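Local coordinates for non-toxic crystal protein (PDB 2D42) that is a non-toxic parasporal crystal protein of uncertain activity that nevertheless closely resembles beta-pore-forming toxins in structure, at residues 1-12 against 86-98. Numbering follows the deposited sequence.
Sequences AIINLLRELEIY and SSQTRDGVTAGTN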
# COMPACT_ATOMS: atom_id res chain seq x y z
N ALA A 1 13.68 5.49 -9.39
CA ALA A 1 14.60 4.39 -9.01
C ALA A 1 14.68 4.24 -7.49
O ALA A 1 13.99 4.95 -6.75
CB ALA A 1 16.00 4.65 -9.59
N ILE A 2 15.50 3.30 -7.03
CA ILE A 2 15.65 3.07 -5.59
C ILE A 2 17.01 3.56 -5.09
O ILE A 2 18.06 3.12 -5.57
CB ILE A 2 15.57 1.56 -5.25
CG1 ILE A 2 14.30 0.94 -5.87
CG2 ILE A 2 15.58 1.38 -3.74
CD1 ILE A 2 13.00 1.43 -5.28
N ILE A 3 17.00 4.47 -4.13
CA ILE A 3 18.26 4.96 -3.58
C ILE A 3 18.84 3.86 -2.71
O ILE A 3 18.20 3.41 -1.77
CB ILE A 3 18.06 6.21 -2.70
CG1 ILE A 3 17.62 7.41 -3.56
CG2 ILE A 3 19.34 6.51 -1.91
CD1 ILE A 3 18.66 7.88 -4.56
N ASN A 4 20.05 3.40 -3.03
CA ASN A 4 20.67 2.35 -2.23
C ASN A 4 21.54 3.03 -1.18
O ASN A 4 22.58 3.61 -1.50
CB ASN A 4 21.53 1.43 -3.09
CG ASN A 4 22.07 0.27 -2.31
OD1 ASN A 4 21.63 -0.87 -2.47
ND2 ASN A 4 23.03 0.54 -1.43
N LEU A 5 21.12 2.96 0.08
CA LEU A 5 21.85 3.60 1.17
C LEU A 5 23.29 3.13 1.35
O LEU A 5 24.15 3.93 1.73
CB LEU A 5 21.07 3.46 2.48
CG LEU A 5 19.73 4.20 2.46
CD1 LEU A 5 18.91 3.83 3.68
CD2 LEU A 5 19.96 5.70 2.41
N LEU A 6 23.56 1.85 1.11
CA LEU A 6 24.92 1.32 1.24
C LEU A 6 25.80 1.89 0.14
O LEU A 6 26.99 2.14 0.35
CB LEU A 6 24.91 -0.21 1.17
CG LEU A 6 24.33 -0.93 2.39
CD1 LEU A 6 24.32 -2.42 2.14
CD2 LEU A 6 25.15 -0.61 3.63
N ARG A 7 25.21 2.08 -1.03
CA ARG A 7 25.92 2.65 -2.17
C ARG A 7 26.30 4.10 -1.84
O ARG A 7 27.42 4.54 -2.14
CB ARG A 7 25.02 2.60 -3.42
CG ARG A 7 25.54 3.39 -4.61
CD ARG A 7 26.91 2.92 -5.07
NE ARG A 7 27.44 3.78 -6.11
CZ ARG A 7 28.74 3.89 -6.41
NH1 ARG A 7 29.64 3.18 -5.74
NH2 ARG A 7 29.13 4.72 -7.37
N GLU A 8 25.38 4.83 -1.22
CA GLU A 8 25.63 6.22 -0.83
C GLU A 8 26.78 6.25 0.18
O GLU A 8 27.62 7.15 0.14
CB GLU A 8 24.38 6.85 -0.20
CG GLU A 8 23.18 6.99 -1.11
CD GLU A 8 23.43 7.93 -2.29
OE1 GLU A 8 23.97 9.03 -2.08
OE2 GLU A 8 23.06 7.55 -3.43
N LEU A 9 26.80 5.27 1.09
CA LEU A 9 27.85 5.18 2.11
C LEU A 9 29.20 4.98 1.41
O LEU A 9 30.19 5.63 1.75
CB LEU A 9 27.56 3.99 3.05
CG LEU A 9 28.61 3.69 4.13
CD1 LEU A 9 28.73 4.88 5.09
CD2 LEU A 9 28.23 2.42 4.89
N GLU A 10 29.22 4.09 0.43
CA GLU A 10 30.43 3.82 -0.33
C GLU A 10 30.89 5.10 -1.05
O GLU A 10 32.08 5.44 -1.02
CB GLU A 10 30.16 2.70 -1.34
CG GLU A 10 31.39 2.17 -2.06
CD GLU A 10 31.04 1.05 -3.03
OE1 GLU A 10 30.31 1.31 -4.01
OE2 GLU A 10 31.48 -0.10 -2.81
N ILE A 11 29.96 5.80 -1.68
CA ILE A 11 30.28 7.04 -2.39
C ILE A 11 30.87 8.06 -1.42
O ILE A 11 31.87 8.72 -1.72
CB ILE A 11 29.03 7.66 -3.05
CG1 ILE A 11 28.55 6.74 -4.18
CG2 ILE A 11 29.34 9.05 -3.57
CD1 ILE A 11 27.24 7.18 -4.83
N TYR A 12 30.25 8.20 -0.26
CA TYR A 12 30.73 9.13 0.75
C TYR A 12 32.15 8.76 1.18
O TYR A 12 33.01 9.63 1.29
CB TYR A 12 29.82 9.10 1.97
CG TYR A 12 30.37 9.90 3.12
CD1 TYR A 12 30.14 11.28 3.21
CD2 TYR A 12 31.14 9.29 4.12
CE1 TYR A 12 30.66 12.02 4.27
CE2 TYR A 12 31.66 10.02 5.18
CZ TYR A 12 31.42 11.39 5.25
OH TYR A 12 31.91 12.11 6.32
N SER A 86 -3.17 -3.36 -5.98
CA SER A 86 -1.78 -3.56 -6.31
C SER A 86 -1.01 -2.24 -6.20
O SER A 86 -1.54 -1.18 -6.54
CB SER A 86 -1.67 -4.11 -7.73
OG SER A 86 -0.32 -4.35 -8.07
N SER A 87 0.23 -2.30 -5.70
CA SER A 87 1.05 -1.10 -5.57
C SER A 87 2.41 -1.33 -6.22
O SER A 87 2.81 -2.47 -6.43
CB SER A 87 1.26 -0.74 -4.11
OG SER A 87 2.13 -1.66 -3.48
N GLN A 88 3.11 -0.25 -6.54
CA GLN A 88 4.43 -0.36 -7.15
C GLN A 88 5.22 0.91 -6.96
O GLN A 88 4.80 1.99 -7.38
CB GLN A 88 4.32 -0.65 -8.65
CG GLN A 88 5.66 -0.88 -9.32
CD GLN A 88 5.55 -0.97 -10.83
OE1 GLN A 88 6.47 -1.45 -11.50
NE2 GLN A 88 4.44 -0.51 -11.38
N THR A 89 6.38 0.79 -6.33
CA THR A 89 7.23 1.95 -6.10
C THR A 89 7.96 2.41 -7.36
O THR A 89 8.44 1.59 -8.15
CB THR A 89 8.30 1.66 -5.04
OG1 THR A 89 7.66 1.36 -3.80
CG2 THR A 89 9.25 2.88 -4.88
N ARG A 90 8.05 3.72 -7.52
CA ARG A 90 8.76 4.33 -8.63
C ARG A 90 10.07 4.89 -8.06
O ARG A 90 11.17 4.53 -8.51
CB ARG A 90 7.95 5.46 -9.25
CG ARG A 90 8.73 6.27 -10.25
CD ARG A 90 7.94 7.47 -10.76
NE ARG A 90 8.70 8.20 -11.76
CZ ARG A 90 8.27 9.31 -12.36
NH1 ARG A 90 7.08 9.81 -12.06
NH2 ARG A 90 9.03 9.91 -13.27
N ASP A 91 9.94 5.76 -7.07
CA ASP A 91 11.12 6.34 -6.41
C ASP A 91 11.13 5.91 -4.95
O ASP A 91 10.31 6.36 -4.15
CB ASP A 91 11.11 7.86 -6.51
CG ASP A 91 11.22 8.36 -7.95
OD1 ASP A 91 11.79 7.62 -8.78
OD2 ASP A 91 10.76 9.48 -8.23
N GLY A 92 12.07 5.03 -4.62
CA GLY A 92 12.16 4.54 -3.26
C GLY A 92 13.57 4.57 -2.67
O GLY A 92 14.47 5.23 -3.18
N VAL A 93 13.74 3.83 -1.59
CA VAL A 93 15.02 3.77 -0.90
C VAL A 93 15.15 2.42 -0.21
O VAL A 93 14.14 1.78 0.09
CB VAL A 93 15.13 4.91 0.14
CG1 VAL A 93 14.01 4.79 1.18
CG2 VAL A 93 16.51 4.89 0.81
N THR A 94 16.38 1.98 0.04
CA THR A 94 16.62 0.71 0.71
C THR A 94 17.97 0.67 1.42
O THR A 94 18.93 1.33 1.00
CB THR A 94 16.58 -0.48 -0.28
OG1 THR A 94 16.73 -1.71 0.44
CG2 THR A 94 17.70 -0.37 -1.30
N ALA A 95 18.03 -0.10 2.50
CA ALA A 95 19.25 -0.26 3.27
C ALA A 95 19.79 -1.66 2.96
O ALA A 95 20.66 -2.17 3.68
CB ALA A 95 18.95 -0.12 4.76
N GLY A 96 19.28 -2.27 1.90
CA GLY A 96 19.74 -3.60 1.53
C GLY A 96 18.78 -4.72 1.85
O GLY A 96 19.02 -5.87 1.48
N THR A 97 17.68 -4.41 2.54
CA THR A 97 16.69 -5.43 2.90
C THR A 97 15.29 -5.00 2.47
O THR A 97 14.88 -3.87 2.71
CB THR A 97 16.66 -5.67 4.43
OG1 THR A 97 17.95 -6.09 4.87
CG2 THR A 97 15.63 -6.74 4.78
N ASN A 98 14.56 -5.90 1.82
CA ASN A 98 13.21 -5.54 1.40
C ASN A 98 12.27 -5.50 2.58
O ASN A 98 12.33 -6.35 3.46
CB ASN A 98 12.70 -6.49 0.32
CG ASN A 98 13.23 -6.14 -1.05
OD1 ASN A 98 13.22 -4.97 -1.44
ND2 ASN A 98 13.68 -7.14 -1.79
O HOH W 1 14.86 7.70 -7.55
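I2 and T94, which lose most surface to the opposing segment, meet on one face of a short parallel beta ladder, where methyls I2 CG2 and T94 CG2 lie 3.7 Å apart and the side chains cross at about a right angle. Beta-branched residues suit such extended strands. The other branch of I2 meets G92 through CD1 alone: CG1 stands beside the backbone N (chi1 -52°), and a second turn (chi2 -67°) brings CD1 within 3.8 Å of G92 CA, a close fit over a residue without a side chain, and near the T89 methyl. T94 holds OG1 anti to its own N, where the hydroxyl accepts G96 N in an ST turn just after the strand.

Parallel pairing has the usual staggered bonds: I3 N gives to G92 O at 2.8 Å, and I3 O receives T94 N. At the start, A1 N bonds R90 O and forms a salt bridge with D91 OD1 (2.9 Å), a carboxylate suited to the terminal amine. At the far end L5 N donates to T94 O (2.9 Å), tying the helix to the strand. On the opposite face I3 and V93 lie side by side, and L5, opening the helix, brings CG to 3.7 Å from V93 CG2; branched aliphatic side chains suit this place, where V93 and L5 are buried.

Strand 2-4 pairs with the last residues of strand 71-94 after the chain turns a corner at R90 and D91, a classic beta bulge facing E225 of strand 219-244. V93 continues inward to C171 and F222, and L5 to L203 of helix 199-206.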